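PDB 3U9L: 3-oxoacyl-[acyl-carrier-protein] reductase from Sinorhizobium meliloti, which probably catalyses the NADPH-dependent reduction of 3-oxoacyl-[acyl-carrier-protein] as a member of the short-chain dehydrogenase/reductase family. Local coordinates for residues 7-12 with 33-38; 23-28 with 247-252; 117-122 with 161-166; 143-148 with 185-190; 177-182 with 293-298. All blocks are in the same frame, centred on the assembly; numbering follows the deposited sequence.

Interaction 1: residues 7-12 with 33-38; sequences IILITG and YASMRD
Y33 lies against I7, I8 and L9 where the axes of the parallel segments 7-10 and 33-36 come within 5.0 Å. The ladder is short and direct: Y33 N donates to I8 O, I10 N to Y33 O and S35 N to I10 O, with N-H...O angles of 162° to 175°. The Y33 side chain can be traced outward. Its CB sits 3.5 Å from I8 O and 4.1 Å from L9 CD1. CG is anti to the carbonyl carbon (chi1 -73°), and this sets the ring with its edge towards the neighbouring strand; I8 O lies near the ring plane, 3.8 Å from Y33 CD1. Further out, Y33 CE1 meets I7 CG2 at 4.2 Å, again at the edge. OH leaves the pair and hydrogen-bonds D85 on helix 71-85. The other branch of the contact is L9 CD1, which reaches S35 CB at 3.8 Å. Past the end of strand 7-10, G12 N donates a hydrogen bond to a water (3.1 Å) that lies 2.6 Å from S35 OG. T11 and G12 open the TGxxxGxG sequence that forms the nucleotide-binding loop of the Rossmann fold in this family, and T11 OG1 is tied to N94 and A95. The chemistry therefore changes along the pair: apolar contacts of I7 and L9 flank the ladder at the Y33 end, whereas hydroxyl and water contacts at S35 tether the start of the glycine-rich loop.

Interaction 2: residues 23-28 with 247-252; sequences EALAGA and AIVRVV
L25 and V249 pack at the closest point of two helix segments, 23-27 and 247-252, whose axes pass 9.3 Å apart at 43°. V249 has its CG1 anti to the backbone N (chi1 168°), and this rotation divides its two methyls between A24, in the helix, and A28, just past its end. CG2 presses on A24 CB at 3.5 Å, tighter than ordinary van der Waals contact, while CG1 meets A28 CB at 4.1 Å. The small alanine side chains allow the valine to come this near. Both helices belong to the Rossmann fold and lie over the same face of its parallel sheet: helix 16-27 follows the glycine-rich loop, and helix 242-252 leads towards the last strand, 262-265. L25 and I248 both touch I92 on strand 90-93, which places this edge of the contact on the sheet. L25 has CG anti to the carbonyl carbon (chi1 -75°), and its two methyls part company. CD2 lodges between V249 and V252, standing 3.9 Å from V249 CA and the same distance from V252 CG2, with the leucine and V252 side chains meeting at a slant. CD1 turns instead to I248 CG2 at 4.1 Å, the two side chains crossing at roughly a right angle. No hydrogen bond spans the segments. V252 goes on to touch I142 of strand 139-144 and, like L25, H30, the latter in the loop just beyond helix 16-27.

Interaction 3: residues 117-122 with 161-166; sequences INVLST and FAAKAA
N118 and V119 face A163, K164 and A166 across the helical segments 117-122 and 161-166, whose axes run in roughly the same direction, 30° apart, and come within 8.6 Å. Along 117-122 the backbone first widens into a pi-type turn at 117-120. I117 O there accepts S121 OG at 2.7 Å, the hydroxyl standing well above the carbonyl plane. N118 comes next: its CB rests on A163 CB at 3.7 Å, and its OD1 comes within 3.9 Å of K164 CD, the two side chains crossing at about a right angle. Its ND2 is held elsewhere, by H97 O and L114 O, which fixes the amide. A water 2.8 Å from N118 O, placed to donate to it, accepts a hydrogen bond from K164 NZ at 3.0 Å. The lysine chain bends at chi2 and chi3 (-54° and -65°), which brings its end back towards 117-122 although the chain starts in the other direction. V119 then sends CG2 to A163 O at 3.2 Å and A166 CB at 4.1 Å. T122 OG1 closes the segment by donating a hydrogen bond to V119 O, in the carbonyl plane and on a lone pair. The outer side of 161-166 is turned to the second subunit, where A165 packs on A165 of that chain. K164 and the nearby Y160 match the YxxxK motif of classical family members, in which an asparagine carbonyl, a water and the lysine form a chain thought to relay protons. The link from N118 O through water to K164 NZ is consistent with such a relay here.

Interaction 4: residues 143-148 with 185-190; sequences WISSSS and TSIIVP
I144 and I188 lie side by side, pointing the same way, with I144 CD1 3.9 Å from I188 CG1. Around them runs the backbone ladder: W143 N donates to S186 O, I188 N to W143 O, and S145 N to I188 O at 2.7 Å. Beyond the end of strand 139-144, S147 N still reaches P190 O at 3.0 Å, but from 38° above the carbonyl plane. I144 CG2 meets P190 CG at 3.6 Å, the side chains crossing at about a right angle, and S145 CB is squeezed against I187 CG2 at 3.5 Å. These parallel strands, 139-144 and 183-190, are the two ends of a beta-alpha-beta crossover through helix 158-179; P190 begins the PG sequence that follows this strand in many relatives. At the other end, a water bridges W143 NE1 and T185 OG1, 2.8 Å from each. The indole, with CG anti to the carbonyl carbon (chi1 -60°), also brings CD1 within 4.0 Å of T185 CG2. In the second shell, H93 stacks on the W143 ring, D168 of the crossover helix holds S145 OG, and D270 holds S147 OG. Helix 242-252 covers I144 and I188 through I248.

Interaction 5: residues 177-182 with 293-298; sequences ELSRWG and SDLLKP
A type I beta turn from S179 to G182, closed by G182 N to S179 O, lies against the 3-10 segment 293-296 and the chain after it, with the CA atoms of S179 and P298 4.0 Å apart and P298 CA making a CA-H...O contact with S179 O at 3.4 Å. Among the side chains, R180 and D294 form the salt bridge. R180 approaches side-on: NE donates to the syn lone pair of OD1 at 2.8 Å, and NH2 donates to OD2 at 3.1 Å. Both acceptors lie close to the guanidinium plane, and the carboxylate is turned only 23° from it; two bonds hold the group's rotation. The R180 chain is extended from CG to NE, and D294 meets it at about a right angle. L295 crosses the R180 chain at a slant, its CD2 3.5 Å from R180 NE and 3.7 Å from S179 OG, a hydroxyl bonded to R176 O. The contact joins the end of helix 158-179 to the C-terminal tail: L296 leans on helix 272-289, P298 touches E184 of strand 183-190, and W181 turns away to meet Y215 of the second subunit edge-to-face.

In the fold
Interactions 1 and 4 bind neighbouring strands at separate places in one parallel sheet, their centres 18 Å apart. Interaction 2 bridges them from one face, with L25 CD1 4.1 Å from I8 CD1 and I248 CG1 3.8 Å from I188 CG1. Interaction 3 approaches interaction 4 elsewhere: K164 NZ lies 3.2 Å from I144 O, a probable hydrogen bond that would help place the lysine of the YxxxK motif beside the serine-rich segment 143-148. Together with the glycine-rich loop begun in interaction 1, interactions 3 and 4 probably frame the cofactor and substrate site, as in related enzymes. Interaction 5, about 23 Å from interaction 3 between centres, shares helix 158-179 with it, and both touch the second subunit.

Interaction 1: residues 7-12 with 33-38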
# COMPACT_ATOMS: atom_id res chain seq x y z
N ILE A 7 5.71 12.93 26.92
CA ILE A 7 6.93 12.35 26.41
C ILE A 7 6.70 11.84 24.98
O ILE A 7 5.84 11.02 24.72
CB ILE A 7 7.45 11.25 27.35
CG1 ILE A 7 7.74 11.88 28.74
CG2 ILE A 7 8.65 10.58 26.74
CD1 ILE A 7 7.66 10.88 29.82
N ILE A 8 7.48 12.37 24.05
CA ILE A 8 7.22 12.20 22.62
C ILE A 8 8.43 11.68 21.87
O ILE A 8 9.55 12.18 22.04
CB ILE A 8 6.83 13.56 21.98
CG1 ILE A 8 5.68 14.18 22.79
CG2 ILE A 8 6.53 13.39 20.52
CD1 ILE A 8 5.12 15.50 22.25
N LEU A 9 8.22 10.67 21.04
CA LEU A 9 9.28 10.17 20.17
C LEU A 9 8.85 10.38 18.73
O LEU A 9 7.73 9.97 18.36
CB LEU A 9 9.54 8.70 20.42
CG LEU A 9 10.36 7.96 19.36
CD1 LEU A 9 11.83 8.51 19.19
CD2 LEU A 9 10.37 6.45 19.73
N ILE A 10 9.71 11.02 17.92
CA ILE A 10 9.50 11.19 16.48
C ILE A 10 10.63 10.51 15.72
O ILE A 10 11.81 10.72 16.02
CB ILE A 10 9.57 12.65 16.11
CG1 ILE A 10 8.83 13.45 17.16
CG2 ILE A 10 9.06 12.91 14.66
CD1 ILE A 10 9.07 14.91 16.99
N THR A 11 10.27 9.71 14.73
CA THR A 11 11.27 9.06 13.89
C THR A 11 11.61 9.92 12.65
O THR A 11 10.84 10.81 12.24
CB THR A 11 10.87 7.62 13.50
OG1 THR A 11 9.69 7.65 12.70
CG2 THR A 11 10.63 6.76 14.78
N GLY A 12 12.79 9.68 12.10
CA GLY A 12 13.23 10.37 10.89
C GLY A 12 13.16 11.87 11.05
O GLY A 12 12.71 12.57 10.16
N TYR A 33 11.85 13.49 21.97
CA TYR A 33 12.99 12.77 21.43
C TYR A 33 13.00 12.80 19.94
O TYR A 33 12.16 12.16 19.30
CB TYR A 33 12.97 11.34 21.92
CG TYR A 33 13.35 11.25 23.36
CD1 TYR A 33 12.36 11.16 24.35
CD2 TYR A 33 14.68 11.26 23.75
CE1 TYR A 33 12.68 11.08 25.65
CE2 TYR A 33 15.01 11.14 25.06
CZ TYR A 33 14.02 11.07 26.00
OH TYR A 33 14.35 10.99 27.33
N ALA A 34 13.92 13.57 19.37
CA ALA A 34 13.98 13.65 17.93
C ALA A 34 15.02 12.64 17.45
O ALA A 34 16.23 12.89 17.50
CB ALA A 34 14.35 15.09 17.48
N SER A 35 14.56 11.50 16.93
CA SER A 35 15.47 10.42 16.62
C SER A 35 15.83 10.35 15.13
O SER A 35 15.09 10.85 14.27
CB SER A 35 14.88 9.07 17.06
OG SER A 35 13.99 8.61 16.06
N MSE A 36 16.98 9.74 14.84
CA MSE A 36 17.48 9.63 13.45
C MSE A 36 18.66 8.65 13.38
O MSE A 36 19.23 8.31 14.39
CB MSE A 36 17.92 11.01 12.93
CG MSE A 36 19.18 11.55 13.62
SE MSE A 36 19.30 13.56 13.57
CE MSE A 36 17.83 14.00 14.82
N ARG A 37 19.01 8.21 12.18
CA ARG A 37 20.10 7.27 11.96
C ARG A 37 21.47 7.98 11.95
O ARG A 37 21.58 9.15 11.63
CB ARG A 37 19.90 6.59 10.59
CG ARG A 37 18.50 6.84 9.94
CD ARG A 37 18.28 8.29 9.29
NE ARG A 37 17.27 9.21 9.91
CZ ARG A 37 16.81 10.27 9.25
NH1 ARG A 37 15.97 11.13 9.79
NH2 ARG A 37 17.25 10.47 8.02
N ASP A 38 22.50 7.24 12.31
CA ASP A 38 23.87 7.68 12.11
C ASP A 38 24.16 9.09 12.62
O ASP A 38 24.60 9.93 11.85
CB ASP A 38 24.18 7.64 10.62
CG ASP A 38 25.69 7.69 10.34
OD1 ASP A 38 26.49 7.63 11.31
OD2 ASP A 38 26.05 7.78 9.15
O HOH W 1 14.45 7.56 13.72

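Interaction 2: residues 23-28 with 247-252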
# COMPACT_ATOMS: atom_id res chain seq x y z
N GLU A 23 10.84 20.45 16.90
CA GLU A 23 11.07 21.78 17.46
C GLU A 23 9.78 22.44 17.94
O GLU A 23 9.72 23.00 19.03
CB GLU A 23 11.82 22.67 16.45
CG GLU A 23 13.14 22.05 16.04
CD GLU A 23 13.93 22.86 14.98
OE1 GLU A 23 13.33 23.70 14.26
OE2 GLU A 23 15.18 22.63 14.88
N ALA A 24 8.73 22.39 17.14
CA ALA A 24 7.46 22.99 17.59
C ALA A 24 6.87 22.32 18.83
O ALA A 24 6.33 22.99 19.73
CB ALA A 24 6.42 23.02 16.43
N LEU A 25 6.97 20.99 18.90
CA LEU A 25 6.46 20.28 20.06
C LEU A 25 7.28 20.63 21.30
O LEU A 25 6.74 20.76 22.39
CB LEU A 25 6.44 18.78 19.86
CG LEU A 25 5.30 18.32 18.92
CD1 LEU A 25 5.59 16.87 18.46
CD2 LEU A 25 3.93 18.44 19.64
N ALA A 26 8.58 20.78 21.11
CA ALA A 26 9.44 21.13 22.24
C ALA A 26 9.11 22.60 22.65
O ALA A 26 9.10 22.95 23.82
CB ALA A 26 10.88 20.97 21.84
N GLY A 27 8.82 23.44 21.66
CA GLY A 27 8.41 24.80 21.94
C GLY A 27 7.14 24.84 22.78
O GLY A 27 6.92 25.78 23.56
N ALA A 28 6.29 23.84 22.62
CA ALA A 28 5.03 23.78 23.33
C ALA A 28 5.25 23.20 24.70
O ALA A 28 4.31 22.99 25.43
CB ALA A 28 4.01 22.96 22.58
N ALA A 247 -0.05 21.90 12.78
CA ALA A 247 -1.20 20.96 12.90
C ALA A 247 -0.90 19.90 13.92
O ALA A 247 -1.78 19.51 14.67
CB ALA A 247 -1.54 20.31 11.55
N ILE A 248 0.34 19.43 13.98
CA ILE A 248 0.68 18.38 14.95
C ILE A 248 0.68 18.84 16.42
O ILE A 248 0.23 18.12 17.32
CB ILE A 248 2.00 17.68 14.59
CG1 ILE A 248 1.78 16.89 13.32
CG2 ILE A 248 2.45 16.74 15.76
CD1 ILE A 248 3.04 16.38 12.69
N VAL A 249 1.22 20.03 16.66
CA VAL A 249 1.18 20.64 17.98
C VAL A 249 -0.28 20.76 18.42
O VAL A 249 -0.59 20.41 19.55
CB VAL A 249 1.84 22.04 17.96
CG1 VAL A 249 1.53 22.80 19.26
CG2 VAL A 249 3.36 21.93 17.65
N ARG A 250 -1.16 21.22 17.52
CA ARG A 250 -2.61 21.27 17.83
C ARG A 250 -3.24 19.92 18.12
O ARG A 250 -4.05 19.81 19.03
CB ARG A 250 -3.43 21.95 16.72
CG ARG A 250 -3.38 23.46 16.79
CD ARG A 250 -4.32 24.16 15.74
NE ARG A 250 -4.01 23.70 14.38
CZ ARG A 250 -3.32 24.39 13.47
NH1 ARG A 250 -2.85 25.62 13.76
NH2 ARG A 250 -3.08 23.83 12.29
N VAL A 251 -2.91 18.88 17.35
CA VAL A 251 -3.41 17.54 17.73
C VAL A 251 -2.97 17.12 19.13
O VAL A 251 -3.77 16.67 19.96
CB VAL A 251 -2.94 16.49 16.69
CG1 VAL A 251 -3.23 15.07 17.17
CG2 VAL A 251 -3.61 16.76 15.33
N VAL A 252 -1.67 17.22 19.37
CA VAL A 252 -1.13 16.85 20.67
C VAL A 252 -1.76 17.69 21.79
O VAL A 252 -2.07 17.17 22.83
CB VAL A 252 0.41 16.95 20.71
CG1 VAL A 252 0.89 16.84 22.12
CG2 VAL A 252 1.02 15.85 19.86

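Interaction 3: residues 117-122 with 161-166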
# COMPACT_ATOMS: atom_id res chain seq x y z
N ILE A 117 11.87 1.02 4.19
CA ILE A 117 11.99 2.39 4.74
C ILE A 117 10.67 3.04 5.19
O ILE A 117 10.61 3.75 6.22
CB ILE A 117 12.67 3.36 3.73
CG1 ILE A 117 14.07 2.86 3.36
CG2 ILE A 117 12.80 4.77 4.36
CD1 ILE A 117 14.81 3.74 2.25
N ASN A 118 9.63 2.86 4.42
CA ASN A 118 8.41 3.62 4.68
C ASN A 118 7.37 2.84 5.51
O ASN A 118 6.50 3.44 6.15
CB ASN A 118 7.79 4.06 3.37
CG ASN A 118 8.58 5.23 2.70
OD1 ASN A 118 8.46 6.36 3.12
ND2 ASN A 118 9.33 4.92 1.64
N VAL A 119 7.48 1.52 5.52
CA VAL A 119 6.51 0.68 6.25
C VAL A 119 7.12 -0.23 7.33
O VAL A 119 6.69 -0.22 8.49
CB VAL A 119 5.66 -0.19 5.23
CG1 VAL A 119 4.71 -1.10 6.01
CG2 VAL A 119 4.83 0.72 4.30
N LEU A 120 8.08 -1.06 6.95
CA LEU A 120 8.68 -2.00 7.90
C LEU A 120 9.31 -1.21 9.04
O LEU A 120 9.34 -1.66 10.18
CB LEU A 120 9.73 -2.85 7.19
CG LEU A 120 9.23 -3.80 6.10
CD1 LEU A 120 10.36 -4.82 5.77
CD2 LEU A 120 7.95 -4.51 6.49
N SER A 121 9.81 -0.02 8.73
CA SER A 121 10.28 0.88 9.74
C SER A 121 9.27 1.07 10.87
O SER A 121 9.64 0.99 12.05
CB SER A 121 10.59 2.24 9.09
OG SER A 121 9.43 2.78 8.48
N THR A 122 8.02 1.39 10.52
CA THR A 122 6.98 1.62 11.53
C THR A 122 6.68 0.34 12.33
O THR A 122 6.33 0.39 13.49
CB THR A 122 5.67 2.14 10.88
OG1 THR A 122 5.03 1.07 10.13
CG2 THR A 122 6.05 3.40 9.93
N PHE A 161 4.70 5.89 -3.62
CA PHE A 161 3.26 5.96 -3.43
C PHE A 161 2.69 4.60 -2.97
O PHE A 161 1.80 4.59 -2.18
CB PHE A 161 2.56 6.40 -4.72
CG PHE A 161 2.75 7.90 -5.07
CD1 PHE A 161 3.31 8.76 -4.16
CD2 PHE A 161 2.31 8.41 -6.29
CE1 PHE A 161 3.46 10.13 -4.45
CE2 PHE A 161 2.45 9.78 -6.60
CZ PHE A 161 3.01 10.63 -5.67
N ALA A 162 3.18 3.48 -3.53
CA ALA A 162 2.78 2.15 -3.04
C ALA A 162 3.07 2.01 -1.54
O ALA A 162 2.23 1.57 -0.74
CB ALA A 162 3.57 1.08 -3.79
N ALA A 163 4.30 2.31 -1.14
CA ALA A 163 4.68 2.16 0.25
C ALA A 163 3.83 3.06 1.13
O ALA A 163 3.41 2.65 2.20
CB ALA A 163 6.13 2.41 0.45
N LYS A 164 3.57 4.30 0.72
CA LYS A 164 2.77 5.20 1.55
C LYS A 164 1.32 4.73 1.64
O LYS A 164 0.69 4.95 2.67
CB LYS A 164 2.75 6.63 0.99
CG LYS A 164 4.10 7.32 0.95
CD LYS A 164 4.77 7.30 2.31
CE LYS A 164 4.00 8.12 3.31
NZ LYS A 164 4.73 8.31 4.65
N ALA A 165 0.79 4.19 0.55
CA ALA A 165 -0.56 3.66 0.53
C ALA A 165 -0.70 2.49 1.53
O ALA A 165 -1.72 2.36 2.24
CB ALA A 165 -0.91 3.18 -0.88
N ALA A 166 0.32 1.65 1.57
CA ALA A 166 0.33 0.51 2.51
C ALA A 166 0.43 1.09 3.90
O ALA A 166 -0.25 0.61 4.81
CB ALA A 166 1.51 -0.42 2.24
O HOH W 2 6.58 6.17 5.71

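Interaction 4: residues 143-148 with 185-190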
# COMPACT_ATOMS: atom_id res chain seq x y z
N TRP A 143 0.60 9.25 12.68
CA TRP A 143 1.31 8.76 11.50
C TRP A 143 1.35 9.92 10.51
O TRP A 143 0.35 10.63 10.34
CB TRP A 143 0.50 7.61 10.88
CG TRP A 143 0.28 6.40 11.79
CD1 TRP A 143 -0.59 6.32 12.88
CD2 TRP A 143 0.89 5.12 11.67
NE1 TRP A 143 -0.54 5.03 13.44
CE2 TRP A 143 0.34 4.28 12.70
CE3 TRP A 143 1.82 4.57 10.77
CZ2 TRP A 143 0.73 2.95 12.85
CZ3 TRP A 143 2.17 3.25 10.91
CH2 TRP A 143 1.65 2.46 11.95
N ILE A 144 2.48 10.12 9.86
CA ILE A 144 2.54 11.12 8.77
C ILE A 144 2.31 10.35 7.53
O ILE A 144 3.14 9.54 7.10
CB ILE A 144 3.89 11.85 8.66
CG1 ILE A 144 4.34 12.36 10.02
CG2 ILE A 144 3.84 12.96 7.54
CD1 ILE A 144 3.34 13.20 10.70
N SER A 145 1.14 10.56 6.94
CA SER A 145 0.74 9.78 5.82
C SER A 145 1.06 10.68 4.62
O SER A 145 2.05 11.42 4.66
CB SER A 145 -0.75 9.51 5.92
OG SER A 145 -1.20 8.66 4.91
N SER A 146 0.22 10.63 3.59
CA SER A 146 0.48 11.34 2.35
C SER A 146 -0.82 11.57 1.59
O SER A 146 -1.60 10.66 1.40
CB SER A 146 1.44 10.48 1.51
OG SER A 146 1.70 11.06 0.27
N SER A 147 -1.03 12.79 1.10
CA SER A 147 -2.21 13.08 0.27
C SER A 147 -2.29 12.13 -0.93
O SER A 147 -3.39 11.89 -1.48
CB SER A 147 -2.16 14.55 -0.21
OG SER A 147 -1.18 14.74 -1.22
N SER A 148 -1.16 11.60 -1.37
CA SER A 148 -1.18 10.71 -2.53
C SER A 148 -2.00 9.42 -2.34
O SER A 148 -2.47 8.83 -3.32
CB SER A 148 0.24 10.33 -2.90
OG SER A 148 0.82 9.53 -1.88
N THR A 185 -5.32 7.36 17.91
CA THR A 185 -4.61 7.49 16.64
C THR A 185 -5.02 8.78 15.95
O THR A 185 -6.22 9.14 15.91
CB THR A 185 -4.98 6.37 15.67
OG1 THR A 185 -4.50 5.12 16.18
CG2 THR A 185 -4.31 6.61 14.30
N SER A 186 -4.04 9.46 15.38
CA SER A 186 -4.33 10.59 14.53
C SER A 186 -3.38 10.52 13.31
O SER A 186 -2.17 10.22 13.47
CB SER A 186 -4.23 11.89 15.35
OG SER A 186 -4.46 12.99 14.48
N ILE A 187 -3.91 10.73 12.10
CA ILE A 187 -3.14 10.58 10.91
C ILE A 187 -3.05 11.95 10.22
O ILE A 187 -4.05 12.60 9.94
CB ILE A 187 -3.76 9.59 9.91
CG1 ILE A 187 -3.92 8.18 10.57
CG2 ILE A 187 -2.86 9.53 8.65
CD1 ILE A 187 -4.63 7.05 9.78
N ILE A 188 -1.84 12.39 9.97
CA ILE A 188 -1.60 13.65 9.30
C ILE A 188 -1.43 13.34 7.82
O ILE A 188 -0.66 12.46 7.43
CB ILE A 188 -0.33 14.35 9.85
CG1 ILE A 188 -0.30 14.36 11.42
CG2 ILE A 188 -0.16 15.71 9.23
CD1 ILE A 188 -1.54 14.96 12.14
N VAL A 189 -2.17 14.08 7.02
CA VAL A 189 -2.19 13.93 5.59
C VAL A 189 -1.63 15.19 4.86
O VAL A 189 -2.36 16.08 4.46
CB VAL A 189 -3.58 13.48 5.10
CG1 VAL A 189 -3.54 13.15 3.64
CG2 VAL A 189 -4.04 12.24 5.90
N PRO A 190 -0.30 15.26 4.71
CA PRO A 190 0.37 16.40 4.05
C PRO A 190 0.29 16.31 2.56
O PRO A 190 0.45 15.22 2.00
CB PRO A 190 1.85 16.26 4.45
CG PRO A 190 1.95 15.07 5.32
CD PRO A 190 0.66 14.27 5.22
O HOH W 3 -2.70 3.67 14.61

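Interaction 5: residues 177-182 with 293-298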
# COMPACT_ATOMS: atom_id res chain seq x y z
N GLU A 177 -7.30 -1.83 16.23
CA GLU A 177 -6.78 -2.93 17.01
C GLU A 177 -6.20 -2.44 18.35
O GLU A 177 -6.10 -3.21 19.28
CB GLU A 177 -5.73 -3.70 16.22
CG GLU A 177 -6.23 -4.37 14.88
CD GLU A 177 -5.09 -5.13 14.16
OE1 GLU A 177 -4.09 -5.45 14.83
OE2 GLU A 177 -5.15 -5.39 12.92
N LEU A 178 -5.86 -1.17 18.46
CA LEU A 178 -5.34 -0.64 19.69
C LEU A 178 -6.41 0.09 20.49
O LEU A 178 -6.14 0.52 21.62
CB LEU A 178 -4.22 0.37 19.42
CG LEU A 178 -2.95 -0.17 18.75
CD1 LEU A 178 -2.03 0.98 18.43
CD2 LEU A 178 -2.27 -1.18 19.72
N SER A 179 -7.57 0.33 19.89
CA SER A 179 -8.51 1.19 20.60
C SER A 179 -8.96 0.59 21.99
O SER A 179 -9.19 1.34 22.95
CB SER A 179 -9.73 1.56 19.76
OG SER A 179 -10.42 0.36 19.49
N ARG A 180 -9.15 -0.73 22.07
CA ARG A 180 -9.62 -1.30 23.36
C ARG A 180 -8.51 -1.20 24.39
O ARG A 180 -8.76 -1.29 25.60
CB ARG A 180 -10.14 -2.73 23.18
CG ARG A 180 -11.51 -2.78 22.48
CD ARG A 180 -11.97 -4.20 22.34
NE ARG A 180 -13.23 -4.21 21.62
CZ ARG A 180 -13.83 -5.31 21.16
NH1 ARG A 180 -13.31 -6.50 21.39
NH2 ARG A 180 -14.95 -5.19 20.44
N TRP A 181 -7.28 -0.95 23.91
CA TRP A 181 -6.18 -0.75 24.83
C TRP A 181 -6.08 0.68 25.29
O TRP A 181 -5.17 1.01 26.01
CB TRP A 181 -4.85 -1.22 24.27
CG TRP A 181 -4.72 -2.66 23.86
CD1 TRP A 181 -5.07 -3.21 22.63
CD2 TRP A 181 -4.10 -3.72 24.60
NE1 TRP A 181 -4.72 -4.54 22.58
CE2 TRP A 181 -4.15 -4.89 23.78
CE3 TRP A 181 -3.53 -3.80 25.88
CZ2 TRP A 181 -3.62 -6.10 24.19
CZ3 TRP A 181 -3.03 -5.01 26.30
CH2 TRP A 181 -3.08 -6.16 25.44
N GLY A 182 -7.03 1.53 24.92
CA GLY A 182 -6.97 2.93 25.26
C GLY A 182 -6.06 3.84 24.41
O GLY A 182 -5.88 5.03 24.75
N SER A 293 -18.60 -0.96 16.42
CA SER A 293 -18.39 0.49 16.42
C SER A 293 -17.51 0.96 17.60
O SER A 293 -17.00 2.07 17.58
CB SER A 293 -19.73 1.23 16.47
OG SER A 293 -20.37 0.91 17.69
N ASP A 294 -17.37 0.15 18.64
CA ASP A 294 -16.53 0.55 19.78
C ASP A 294 -15.06 0.69 19.35
O ASP A 294 -14.28 1.44 19.96
CB ASP A 294 -16.68 -0.44 20.96
CG ASP A 294 -15.92 -1.75 20.72
OD1 ASP A 294 -14.85 -2.00 21.37
OD2 ASP A 294 -16.37 -2.55 19.86
N LEU A 295 -14.67 -0.02 18.30
CA LEU A 295 -13.31 0.07 17.76
C LEU A 295 -12.99 1.46 17.18
O LEU A 295 -11.82 1.76 16.91
CB LEU A 295 -13.07 -1.00 16.69
CG LEU A 295 -13.25 -2.40 17.27
CD1 LEU A 295 -12.86 -3.44 16.20
CD2 LEU A 295 -12.46 -2.56 18.58
N LEU A 296 -14.02 2.29 17.01
CA LEU A 296 -13.88 3.61 16.40
C LEU A 296 -13.48 4.59 17.46
O LEU A 296 -13.14 5.73 17.17
CB LEU A 296 -15.19 4.09 15.75
CG LEU A 296 -15.49 3.28 14.47
CD1 LEU A 296 -16.94 3.47 14.02
CD2 LEU A 296 -14.48 3.67 13.31
N LYS A 297 -13.53 4.15 18.72
CA LYS A 297 -13.31 5.09 19.80
C LYS A 297 -12.50 4.49 20.95
O LYS A 297 -13.00 3.69 21.68
CB LYS A 297 -14.67 5.61 20.31
CG LYS A 297 -14.52 6.73 21.32
CD LYS A 297 -15.49 6.61 22.54
CE LYS A 297 -16.96 6.87 22.11
NZ LYS A 297 -17.88 7.30 23.23
N PRO A 298 -11.24 4.88 21.08
CA PRO A 298 -10.34 4.39 22.14
C PRO A 298 -11.01 4.37 23.52
O PRO A 298 -11.69 5.32 23.89
CB PRO A 298 -9.20 5.41 22.11
CG PRO A 298 -9.18 5.78 20.61
CD PRO A 298 -10.62 5.92 20.25
O HOH W 4 -12.50 0.77 22.03